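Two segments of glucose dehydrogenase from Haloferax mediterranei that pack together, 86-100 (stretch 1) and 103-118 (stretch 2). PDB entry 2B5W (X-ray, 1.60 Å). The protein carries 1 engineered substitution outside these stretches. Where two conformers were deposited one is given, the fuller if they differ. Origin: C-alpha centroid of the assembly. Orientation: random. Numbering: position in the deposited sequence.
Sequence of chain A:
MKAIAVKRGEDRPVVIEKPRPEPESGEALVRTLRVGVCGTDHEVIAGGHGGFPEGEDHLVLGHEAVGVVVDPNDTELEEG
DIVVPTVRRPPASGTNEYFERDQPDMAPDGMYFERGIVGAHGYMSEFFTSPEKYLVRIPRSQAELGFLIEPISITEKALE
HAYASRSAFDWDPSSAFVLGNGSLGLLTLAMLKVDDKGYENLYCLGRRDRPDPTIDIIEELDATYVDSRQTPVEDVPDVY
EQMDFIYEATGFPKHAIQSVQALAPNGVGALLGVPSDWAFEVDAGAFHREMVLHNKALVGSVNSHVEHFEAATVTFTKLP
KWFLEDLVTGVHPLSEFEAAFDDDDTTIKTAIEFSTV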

ATOM      1  N   THR A  86     -17.685  -6.792  18.943  1.00 15.75           N
ATOM      2  CA  THR A  86     -16.684  -7.045  17.920  1.00 15.26           C
ATOM      3  C   THR A  86     -16.692  -8.555  17.638  1.00 15.86           C
ATOM      4  O   THR A  86     -17.355  -9.341  18.335  1.00 18.07           O
ATOM      5  CB  THR A  86     -15.282  -6.607  18.337  1.00 17.77           C
ATOM      6  OG1 THR A  86     -14.883  -7.420  19.457  1.00 17.66           O
ATOM      7  CG2 THR A  86     -15.253  -5.165  18.795  1.00 20.60           C
ATOM      8  N   VAL A  87     -15.982  -8.926  16.611  1.00 16.83           N
ATOM      9  CA  VAL A  87     -16.025 -10.276  16.072  1.00 17.28           C
ATOM     10  C   VAL A  87     -14.901 -11.182  16.554  1.00 16.82           C
ATOM     11  O   VAL A  87     -15.117 -12.377  16.773  1.00 17.70           O
ATOM     12  CB  VAL A  87     -16.027 -10.197  14.542  1.00 14.96           C
ATOM     13  CG1 VAL A  87     -16.116 -11.581  13.925  1.00 15.58           C
ATOM     14  CG2 VAL A  87     -17.239  -9.364  14.057  1.00 19.31           C
ATOM     15  N   ARG A  88     -13.688 -10.642  16.752  1.00 17.58           N
ATOM     16  CA  ARG A  88     -12.578 -11.528  17.051  1.00 18.53           C
ATOM     17  C   ARG A  88     -12.397 -11.781  18.519  1.00 15.64           C
ATOM     18  O   ARG A  88     -12.542 -10.899  19.356  1.00 17.44           O
ATOM     19  CB  ARG A  88     -11.282 -10.996  16.443  1.00 18.60           C
ATOM     20  CG  ARG A  88     -11.204 -11.209  14.971  1.00 17.17           C
ATOM     21  CD  ARG A  88      -9.917 -10.801  14.297  1.00 18.07           C
ATOM     22  NE  ARG A  88      -9.943 -11.136  12.871  1.00 18.07           N
ATOM     23  CZ  ARG A  88      -8.885 -11.080  12.077  1.00 23.07           C
ATOM     24  NH1 ARG A  88      -7.716 -10.687  12.557  1.00 19.36           N
ATOM     25  NH2 ARG A  88      -8.978 -11.460  10.807  1.00 21.65           N
ATOM     26  N   ARG A  89     -12.089 -13.037  18.809  1.00 16.83           N
ATOM     27  CA  ARG A  89     -11.824 -13.512  20.173  1.00 20.34           C
ATOM     28  C   ARG A  89     -10.552 -14.349  20.141  1.00 19.48           C
ATOM     29  O   ARG A  89     -10.177 -14.911  19.104  1.00 20.18           O
ATOM     30  CB  ARG A  89     -12.996 -14.336  20.691  1.00 18.98           C
ATOM     31  CG  ARG A  89     -14.294 -13.559  20.775  1.00 18.31           C
ATOM     32  CD  ARG A  89     -14.365 -12.531  21.889  1.00 17.45           C
ATOM     33  NE  ARG A  89     -15.658 -11.871  21.929  1.00 18.28           N
ATOM     34  CZ  ARG A  89     -15.989 -10.822  21.158  1.00 17.79           C
ATOM     35  NH1 ARG A  89     -15.131 -10.281  20.333  1.00 18.28           N
ATOM     36  NH2 ARG A  89     -17.191 -10.323  21.240  1.00 18.92           N
ATOM     37  N   PRO A  90      -9.900 -14.461  21.287  1.00 20.24           N
ATOM     38  CA  PRO A  90      -8.652 -15.235  21.351  1.00 20.79           C
ATOM     39  C   PRO A  90      -8.856 -16.683  20.979  1.00 23.53           C
ATOM     40  O   PRO A  90      -9.927 -17.254  21.266  1.00 26.16           O
ATOM     41  CB  PRO A  90      -8.209 -15.093  22.819  1.00 28.00           C
ATOM     42  CG  PRO A  90      -9.075 -14.142  23.452  1.00 34.24           C
ATOM     43  CD  PRO A  90     -10.228 -13.816  22.567  1.00 20.55           C
ATOM     44  N   PRO A  91      -7.852 -17.283  20.344  1.00 20.92           N
ATOM     45  CA  PRO A  91      -7.933 -18.683  19.925  1.00 22.72           C
ATOM     46  C   PRO A  91      -7.712 -19.624  21.130  1.00 22.81           C
ATOM     47  O   PRO A  91      -7.588 -19.164  22.263  1.00 27.36           O
ATOM     48  CB  PRO A  91      -6.783 -18.806  18.923  1.00 28.10           C
ATOM     49  CG  PRO A  91      -5.786 -17.879  19.430  1.00 25.75           C
ATOM     50  CD  PRO A  91      -6.544 -16.695  20.007  1.00 22.33           C
ATOM     51  N   ALA A  92      -7.636 -20.912  20.830  1.00 29.06           N
ATOM     52  CA  ALA A  92      -7.535 -21.959  21.854  1.00 37.00           C
ATOM     53  C   ALA A  92      -6.259 -21.808  22.703  1.00 36.52           C
ATOM     54  O   ALA A  92      -6.282 -22.094  23.893  1.00 37.29           O
ATOM     55  CB  ALA A  92      -7.609 -23.358  21.187  1.00 30.61           C
ATOM     56  N   SER A  93      -5.192 -21.296  22.094  1.00 33.98           N
ATOM     57  CA  SER A  93      -3.912 -21.032  22.762  1.00 38.68           C
ATOM     58  C   SER A  93      -3.947 -19.854  23.737  1.00 42.72           C
ATOM     59  O   SER A  93      -2.971 -19.579  24.423  1.00 43.14           O
ATOM     60  CB  SER A  93      -2.830 -20.761  21.706  1.00 39.50           C
ATOM     61  OG  SER A  93      -3.194 -19.705  20.817  1.00 39.27           O
ATOM     62  N   GLY A  94      -5.058 -19.132  23.771  1.00 27.83           N
ATOM     63  CA  GLY A  94      -5.244 -18.051  24.696  1.00 28.01           C
ATOM     64  C   GLY A  94      -4.770 -16.749  24.067  1.00 25.68           C
ATOM     65  O   GLY A  94      -4.682 -16.631  22.839  1.00 28.09           O
ATOM     66  N   THR A  95      -4.448 -15.790  24.918  1.00 29.10           N
ATOM     67  CA  THR A  95      -4.142 -14.450  24.467  1.00 27.48           C
ATOM     68  C   THR A  95      -2.793 -14.421  23.741  1.00 27.78           C
ATOM     69  O   THR A  95      -2.000 -15.383  23.769  1.00 28.25           O
ATOM     70  CB  THR A  95      -4.187 -13.469  25.630  1.00 35.72           C
ATOM     71  OG1 THR A  95      -4.226 -12.113  25.141  1.00 33.41           O
ATOM     72  CG2 THR A  95      -2.887 -13.541  26.462  1.00 44.35           C
ATOM     73  N   ASN A  96      -2.584 -13.339  23.011  1.00 27.22           N
ATOM     74  CA  ASN A  96      -1.356 -13.125  22.265  1.00 23.05           C
ATOM     75  C   ASN A  96      -1.140 -11.614  22.095  1.00 21.25           C
ATOM     76  O   ASN A  96      -1.962 -10.835  22.538  1.00 25.01           O
ATOM     77  CB  ASN A  96      -1.391 -13.904  20.935  1.00 22.20           C
ATOM     78  CG  ASN A  96      -2.541 -13.471  20.012  1.00 22.19           C
ATOM     79  OD1 ASN A  96      -2.774 -12.286  19.856  1.00 24.10           O
ATOM     80  ND2 ASN A  96      -3.189 -14.436  19.357  1.00 24.34           N
ATOM     81  N   GLU A  97      -0.038 -11.219  21.462  1.00 23.56           N
ATOM     82  CA  GLU A  97       0.319  -9.817  21.314  1.00 25.11           C
ATOM     83  C   GLU A  97      -0.792  -8.980  20.652  1.00 23.14           C
ATOM     84  O   GLU A  97      -0.948  -7.794  20.957  1.00 24.88           O
ATOM     85  CB  GLU A  97       1.609  -9.686  20.495  1.00 27.76           C
ATOM     86  CG  GLU A  97       1.508 -10.173  19.050  1.00 36.44           C
ATOM     87  CD  GLU A  97       2.748  -9.841  18.258  1.00128.15           C
ATOM     88  OE1 GLU A  97       3.471 -10.788  17.941  1.00 41.01           O
ATOM     89  OE2 GLU A  97       3.006  -8.648  17.974  1.00120.17           O
ATOM     90  N   TYR A  98      -1.524  -9.594  19.735  1.00 24.20           N
ATOM     91  CA  TYR A  98      -2.540  -8.826  18.992  1.00 24.15           C
ATOM     92  C   TYR A  98      -3.687  -8.467  19.904  1.00 20.27           C
ATOM     93  O   TYR A  98      -4.177  -7.339  19.886  1.00 23.73           O
ATOM     94  CB  TYR A  98      -2.984  -9.575  17.741  1.00 19.54           C
ATOM     95  CG  TYR A  98      -1.811  -9.794  16.817  1.00 22.15           C
ATOM     96  CD1 TYR A  98      -1.143 -10.989  16.809  1.00 28.01           C
ATOM     97  CD2 TYR A  98      -1.366  -8.773  16.003  1.00 26.26           C
ATOM     98  CE1 TYR A  98      -0.068 -11.190  15.991  1.00 31.49           C
ATOM     99  CE2 TYR A  98      -0.277  -8.948  15.183  1.00 29.91           C
ATOM    100  CZ  TYR A  98       0.374 -10.168  15.182  1.00 33.17           C
ATOM    101  OH  TYR A  98       1.458 -10.382  14.358  1.00 52.14           O
ATOM    102  N   PHE A  99      -4.116  -9.406  20.745  1.00 22.23           N
ATOM    103  CA  PHE A  99      -5.148  -9.115  21.721  1.00 21.21           C
ATOM    104  C   PHE A  99      -4.638  -8.215  22.859  1.00 21.85           C
ATOM    105  O   PHE A  99      -5.321  -7.283  23.291  1.00 24.48           O
ATOM    106  CB  PHE A  99      -5.775 -10.423  22.246  1.00 22.56           C
ATOM    107  CG  PHE A  99      -6.652 -11.114  21.219  1.00 19.39           C
ATOM    108  CD1 PHE A  99      -7.992 -10.845  21.163  1.00 19.31           C
ATOM    109  CD2 PHE A  99      -6.120 -11.945  20.267  1.00 19.62           C
ATOM    110  CE1 PHE A  99      -8.800 -11.438  20.198  1.00 19.77           C
ATOM    111  CE2 PHE A  99      -6.906 -12.528  19.284  1.00 20.55           C
ATOM    112  CZ  PHE A  99      -8.282 -12.253  19.259  1.00 20.76           C
ATOM    113  N   GLU A 100      -3.423  -8.476  23.340  1.00 25.44           N
ATOM    114  CA  GLU A 100      -2.849  -7.659  24.416  1.00 29.37           C
ATOM    115  C   GLU A 100      -2.628  -6.188  24.050  1.00 23.15           C
ATOM    116  O   GLU A 100      -2.834  -5.304  24.886  1.00 27.76           O
ATOM    117  CB  GLU A 100      -1.518  -8.287  24.890  1.00 27.38           C
ATOM    118  CG  GLU A 100      -1.700  -9.632  25.590  1.00 36.80           C
ATOM    119  CD  GLU A 100      -2.580  -9.549  26.831  1.00 44.51           C
ATOM    120  OE1 GLU A 100      -2.343  -8.670  27.683  1.00 55.07           O
ATOM    121  OE2 GLU A 100      -3.518 -10.363  26.948  1.00 38.94           O
ATOM    122  N   GLN A 103      -5.228  -4.830  19.165  1.00 20.37           N
ATOM    123  CA  GLN A 103      -5.314  -4.838  17.693  1.00 19.04           C
ATOM    124  C   GLN A 103      -5.520  -6.251  17.158  1.00 16.86           C
ATOM    125  O   GLN A 103      -4.803  -6.743  16.292  1.00 19.17           O
ATOM    126  CB  GLN A 103      -4.124  -4.105  17.030  1.00 21.49           C
ATOM    127  CG  GLN A 103      -2.731  -4.642  17.416  1.00 23.73           C
ATOM    128  CD  GLN A 103      -1.578  -3.891  16.744  1.00 28.44           C
ATOM    129  OE1 GLN A 103      -0.513  -4.463  16.501  1.00 32.20           O
ATOM    130  NE2 GLN A 103      -1.795  -2.616  16.446  1.00 23.07           N
ATOM    131  N   PRO A 104      -6.555  -6.938  17.656  1.00 18.68           N
ATOM    132  CA  PRO A 104      -6.772  -8.309  17.181  1.00 20.24           C
ATOM    133  C   PRO A 104      -7.194  -8.395  15.722  1.00 18.98           C
ATOM    134  O   PRO A 104      -7.100  -9.437  15.110  1.00 18.29           O
ATOM    135  CB  PRO A 104      -7.872  -8.825  18.109  1.00 18.05           C
ATOM    136  CG  PRO A 104      -8.598  -7.678  18.527  1.00 19.29           C
ATOM    137  CD  PRO A 104      -7.557  -6.548  18.662  1.00 22.80           C
ATOM    138  N   ASP A 105      -7.637  -7.278  15.162  1.00 18.51           N
ATOM    139  CA  ASP A 105      -7.991  -7.200  13.775  1.00 17.21           C
ATOM    140  C   ASP A 105      -6.753  -7.343  12.872  1.00 18.34           C
ATOM    141  O   ASP A 105      -6.882  -7.545  11.679  1.00 17.69           O
ATOM    142  CB  ASP A 105      -8.691  -5.863  13.515  1.00 17.22           C
ATOM    143  CG  ASP A 105      -7.806  -4.711  13.825  1.00 19.09           C
ATOM    144  OD1 ASP A 105      -7.574  -4.456  15.020  1.00 17.51           O
ATOM    145  OD2 ASP A 105      -7.302  -4.017  12.928  1.00 18.98           O
ATOM    146  N   MET A 106      -5.550  -7.255  13.461  1.00 17.10           N
ATOM    147  CA  MET A 106      -4.303  -7.459  12.728  1.00 18.02           C
ATOM    148  C   MET A 106      -3.725  -8.875  12.965  1.00 15.57           C
ATOM    149  O   MET A 106      -2.668  -9.213  12.456  1.00 18.45           O
ATOM    150  CB  MET A 106      -3.238  -6.415  13.119  1.00 18.76           C
ATOM    151  CG  MET A 106      -3.737  -4.950  13.036  1.00 17.39           C
ATOM    152  SD  MET A 106      -4.209  -4.448  11.336  1.00 18.29           S
ATOM    153  CE  MET A 106      -2.647  -4.625  10.442  1.00 20.50           C
ATOM    154  N   ALA A 107      -4.372  -9.675  13.780  1.00 16.57           N
ATOM    155  CA  ALA A 107      -3.846 -11.038  14.030  1.00 19.13           C
ATOM    156  C   ALA A 107      -3.877 -11.836  12.731  1.00 18.43           C
ATOM    157  O   ALA A 107      -4.823 -11.755  11.970  1.00 21.26           O
ATOM    158  CB  ALA A 107      -4.670 -11.746  15.111  1.00 19.82           C
ATOM    159  N   PRO A 108      -2.870 -12.679  12.494  1.00 21.89           N
ATOM    160  CA  PRO A 108      -2.872 -13.562  11.331  1.00 24.80           C
ATOM    161  C   PRO A 108      -3.649 -14.853  11.548  1.00 20.18           C
ATOM    162  O   PRO A 108      -4.046 -15.142  12.677  1.00 23.16           O
ATOM    163  CB  PRO A 108      -1.392 -13.887  11.184  1.00 29.49           C
ATOM    164  CG  PRO A 108      -0.927 -13.919  12.483  1.00 24.42           C
ATOM    165  CD  PRO A 108      -1.639 -12.832  13.279  1.00 25.80           C
ATOM    166  N   ASP A 109      -3.847 -15.577  10.463  1.00 24.21           N
ATOM    167  CA  ASP A 109      -4.595 -16.825  10.472  1.00 27.65           C
ATOM    168  C   ASP A 109      -4.125 -17.714  11.618  1.00 24.59           C
ATOM    169  O   ASP A 109      -2.925 -17.855  11.847  1.00 25.12           O
ATOM    170  CB  ASP A 109      -4.357 -17.568   9.158  1.00 30.28           C
ATOM    171  CG  ASP A 109      -5.212 -18.796   9.028  1.00 40.35           C
ATOM    172  OD1 ASP A 109      -6.416 -18.664   8.725  1.00 48.44           O
ATOM    173  OD2 ASP A 109      -4.757 -19.938   9.207  1.00 51.20           O
ATOM    174  N   GLY A 110      -5.068 -18.336  12.313  1.00 25.42           N
ATOM    175  CA  GLY A 110      -4.722 -19.190  13.452  1.00 26.35           C
ATOM    176  C   GLY A 110      -4.559 -18.520  14.815  1.00 24.83           C
ATOM    177  O   GLY A 110      -4.588 -19.204  15.831  1.00 28.11           O
ATOM    178  N   MET A 111      -4.428 -17.194  14.842  0.50 19.38           N
ATOM    179  CA  MET A 111      -4.202 -16.448  16.072  0.50 21.02           C
ATOM    180  C   MET A 111      -5.446 -15.679  16.548  0.50 18.51           C
ATOM    181  O   MET A 111      -5.355 -14.772  17.372  0.50 21.43           O
ATOM    182  CB  MET A 111      -3.006 -15.509  15.877  0.50 24.84           C
ATOM    183  CG  MET A 111      -1.749 -16.250  15.433  0.50 45.15           C
ATOM    184  SD  MET A 111      -0.271 -15.264  15.593  0.50 24.97           S
ATOM    185  CE  MET A 111       0.986 -16.538  15.745  0.50155.78           C
ATOM    186  N   TYR A 112      -6.604 -16.069  16.014  1.00 20.08           N
ATOM    187  CA  TYR A 112      -7.877 -15.532  16.449  1.00 23.45           C
ATOM    188  C   TYR A 112      -8.936 -16.533  16.067  1.00 17.79           C
ATOM    189  O   TYR A 112      -8.769 -17.350  15.156  1.00 19.95           O
ATOM    190  CB  TYR A 112      -8.221 -14.205  15.724  1.00 20.41           C
ATOM    191  CG  TYR A 112      -8.297 -14.340  14.223  1.00 21.40           C
ATOM    192  CD1 TYR A 112      -9.477 -14.699  13.587  1.00 22.69           C
ATOM    193  CD2 TYR A 112      -7.164 -14.144  13.430  1.00 22.13           C
ATOM    194  CE1 TYR A 112      -9.529 -14.845  12.224  1.00 21.72           C
ATOM    195  CE2 TYR A 112      -7.213 -14.292  12.081  1.00 20.84           C
ATOM    196  CZ  TYR A 112      -8.393 -14.618  11.467  1.00 24.03           C
ATOM    197  OH  TYR A 112      -8.449 -14.767  10.091  1.00 26.41           O
ATOM    198  N   PHE A 113     -10.067 -16.388  16.731  1.00 19.39           N
ATOM    199  CA  PHE A 113     -11.349 -16.879  16.245  1.00 19.76           C
ATOM    200  C   PHE A 113     -12.203 -15.667  15.824  1.00 15.97           C
ATOM    201  O   PHE A 113     -12.027 -14.567  16.340  1.00 19.73           O
ATOM    202  CB  PHE A 113     -12.098 -17.582  17.369  1.00 18.12           C
ATOM    203  CG  PHE A 113     -11.471 -18.870  17.854  1.00 20.46           C
ATOM    204  CD1 PHE A 113     -10.713 -19.675  17.016  1.00 24.12           C
ATOM    205  CD2 PHE A 113     -11.730 -19.302  19.144  1.00 25.23           C
ATOM    206  CE1 PHE A 113     -10.182 -20.889  17.477  1.00 26.01           C
ATOM    207  CE2 PHE A 113     -11.173 -20.533  19.611  1.00 23.19           C
ATOM    208  CZ  PHE A 113     -10.436 -21.301  18.763  1.00 25.56           C
ATOM    209  N   GLU A 114     -13.133 -15.906  14.900  1.00 19.17           N
ATOM    210  CA  GLU A 114     -14.138 -14.920  14.507  1.00 16.92           C
ATOM    211  C   GLU A 114     -15.505 -15.510  14.816  1.00 18.88           C
ATOM    212  O   GLU A 114     -15.883 -16.526  14.278  1.00 18.07           O
ATOM    213  CB  GLU A 114     -14.031 -14.561  13.013  1.00 18.63           C
ATOM    214  CG  GLU A 114     -12.962 -13.510  12.774  1.00 21.56           C
ATOM    215  CD  GLU A 114     -12.658 -13.243  11.311  1.00 27.85           C
ATOM    216  OE1 GLU A 114     -13.109 -14.007  10.436  1.00 25.87           O
ATOM    217  OE2 GLU A 114     -11.935 -12.255  11.046  1.00 21.37           O
ATOM    218  N   ARG A 115     -16.228 -14.862  15.687  1.00 15.42           N
ATOM    219  CA  ARG A 115     -17.548 -15.337  16.098  1.00 15.93           C
ATOM    220  C   ARG A 115     -18.480 -15.383  14.881  1.00 17.28           C
ATOM    221  O   ARG A 115     -18.617 -14.411  14.131  1.00 16.70           O
ATOM    222  CB  ARG A 115     -18.092 -14.442  17.209  1.00 16.34           C
ATOM    223  CG  ARG A 115     -17.350 -14.655  18.544  1.00 16.58           C
ATOM    224  CD  ARG A 115     -18.089 -14.351  19.821  1.00 17.64           C
ATOM    225  NE  ARG A 115     -19.363 -15.063  19.905  1.00 16.91           N
ATOM    226  CZ  ARG A 115     -20.153 -15.060  20.959  1.00 15.96           C
ATOM    227  NH1 ARG A 115     -19.812 -14.420  22.069  1.00 17.91           N
ATOM    228  NH2 ARG A 115     -21.324 -15.697  20.892  1.00 17.43           N
ATOM    229  N   GLY A 116     -19.103 -16.551  14.685  1.00 16.85           N
ATOM    230  CA  GLY A 116     -20.005 -16.791  13.574  1.00 19.40           C
ATOM    231  C   GLY A 116     -19.329 -17.184  12.273  1.00 20.80           C
ATOM    232  O   GLY A 116     -19.988 -17.358  11.258  1.00 19.87           O
ATOM    233  N   ILE A 117     -18.006 -17.281  12.280  1.00 19.12           N
ATOM    234  CA  ILE A 117     -17.256 -17.455  11.047  1.00 21.64           C
ATOM    235  C   ILE A 117     -16.223 -18.573  11.166  1.00 22.62           C
ATOM    236  O   ILE A 117     -16.233 -19.511  10.377  1.00 22.60           O
ATOM    237  CB  ILE A 117     -16.593 -16.138  10.634  1.00 21.01           C
ATOM    238  CG1 ILE A 117     -17.620 -15.045  10.501  1.00 20.90           C
ATOM    239  CG2 ILE A 117     -15.857 -16.327   9.293  1.00 24.92           C
ATOM    240  CD1 ILE A 117     -16.992 -13.649  10.292  1.00 24.79           C
ATOM    241  N   VAL A 118     -15.313 -18.446  12.123  1.00 22.56           N
ATOM    242  CA  VAL A 118     -14.295 -19.495  12.317  1.00 27.35           C
ATOM    243  C   VAL A 118     -13.929 -19.710  13.774  1.00 19.05           C
ATOM    244  O   VAL A 118     -13.457 -18.807  14.479  1.00 19.77           O
ATOM    245  CB  VAL A 118     -13.046 -19.237  11.460  1.00 29.89           C
ATOM    246  CG1 VAL A 118     -12.466 -17.835  11.701  1.00 28.10           C
ATOM    247  CG2 VAL A 118     -11.994 -20.339  11.688  1.00 34.17           C
TER

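The two segments bury 1080 Å² between them; Arg-88, Tyr-98 and Phe-113 have the largest areas covered, and each sits against a hollow in the other segment. A short antiparallel ladder holds the two backbones together at one end. Arg-89 N donates to Phe-113 O (2.9 Å) and Phe-113 N to Arg-89 O (2.8 Å), both nearly straight, and Arg-115 N reaches Val-87 O at 2.9 Å with an angle of 177°. Between these rungs Arg-88 and Glu-114 form a non-hydrogen-bonded pair, their CA atoms 4.5 Å apart, so their side chains emerge on the same face of the sheet while those of Arg-89 and Phe-113 emerge on the other.

Arg-88 has the largest area covered by the other segment. Its side chain, extended after an m chi1, runs into a pocket built by the curve of the second segment from Pro-104 to Glu-114. One wall is the ring of Tyr-112: the guanidinium lies flat on it, the planes only 9° apart, with Arg-88 CZ 3.5 Å from the centroid of the Tyr-112 ring. Polar groups meet the nitrogens of the guanidinium. Arg-88 NE forms a salt bridge with Glu-114 OE2 at 2.9 Å, and Arg-88 NH2 also donates to Glu-114 OE2 at 3.1 Å; both Pro-104 O and this carboxylate oxygen lie near the guanidinium plane. Arg-88 NH1 donates to Pro-104 O at 2.9 Å, at the first residue of the 3-10 segment, and weakly to Ala-107 O at 3.1 Å. A buried charge is thus matched by a carboxylate and backbone carbonyls while one of its faces is covered by the Tyr-112 ring.

On the other face of the ladder, the Phe-113 ring fits under the bend at Pro-91. Pro-91 CA sits 3.7 Å from the centroid of the Phe-113 ring, 9° off its normal, and Ala-92 CB approaches Phe-113 CZ at 4.3 Å. Nearby, the aliphatic parts of two arginines pack together, Arg-89 CG lying 3.9 Å from Arg-115 CG.

The helix supplies two further bumps. Tyr-98 lies against the run from Met-106 to Met-111: Ala-107 CA covers one face of its ring, 3.9 Å from the Tyr-98 centroid, while Pro-108 CD approaches Tyr-98 CE1 at 3.5 Å and Met-111 SD comes within 4.1 Å of the same Tyr-98 CE1. The CB of Phe-99 points away from the second segment, yet its ring end comes back to it. Pro-104 CB lies over a face of this ring, 3.6 Å from the Phe-99 centroid, and Tyr-112 CB meets its edge at Phe-99 CZ, 4.0 Å away.

Asn-96 joins the helix start to the turn of the second segment. Its OD1 caps the helix, accepting from Phe-99 N at 3.3 Å and weakly from Tyr-98 N at 3.0 Å, while Asn-96 ND2 donates to Met-111 O at 3.0 Å. From the helix backbone, Tyr-98 O accepts from Gln-103 N at 2.8 Å.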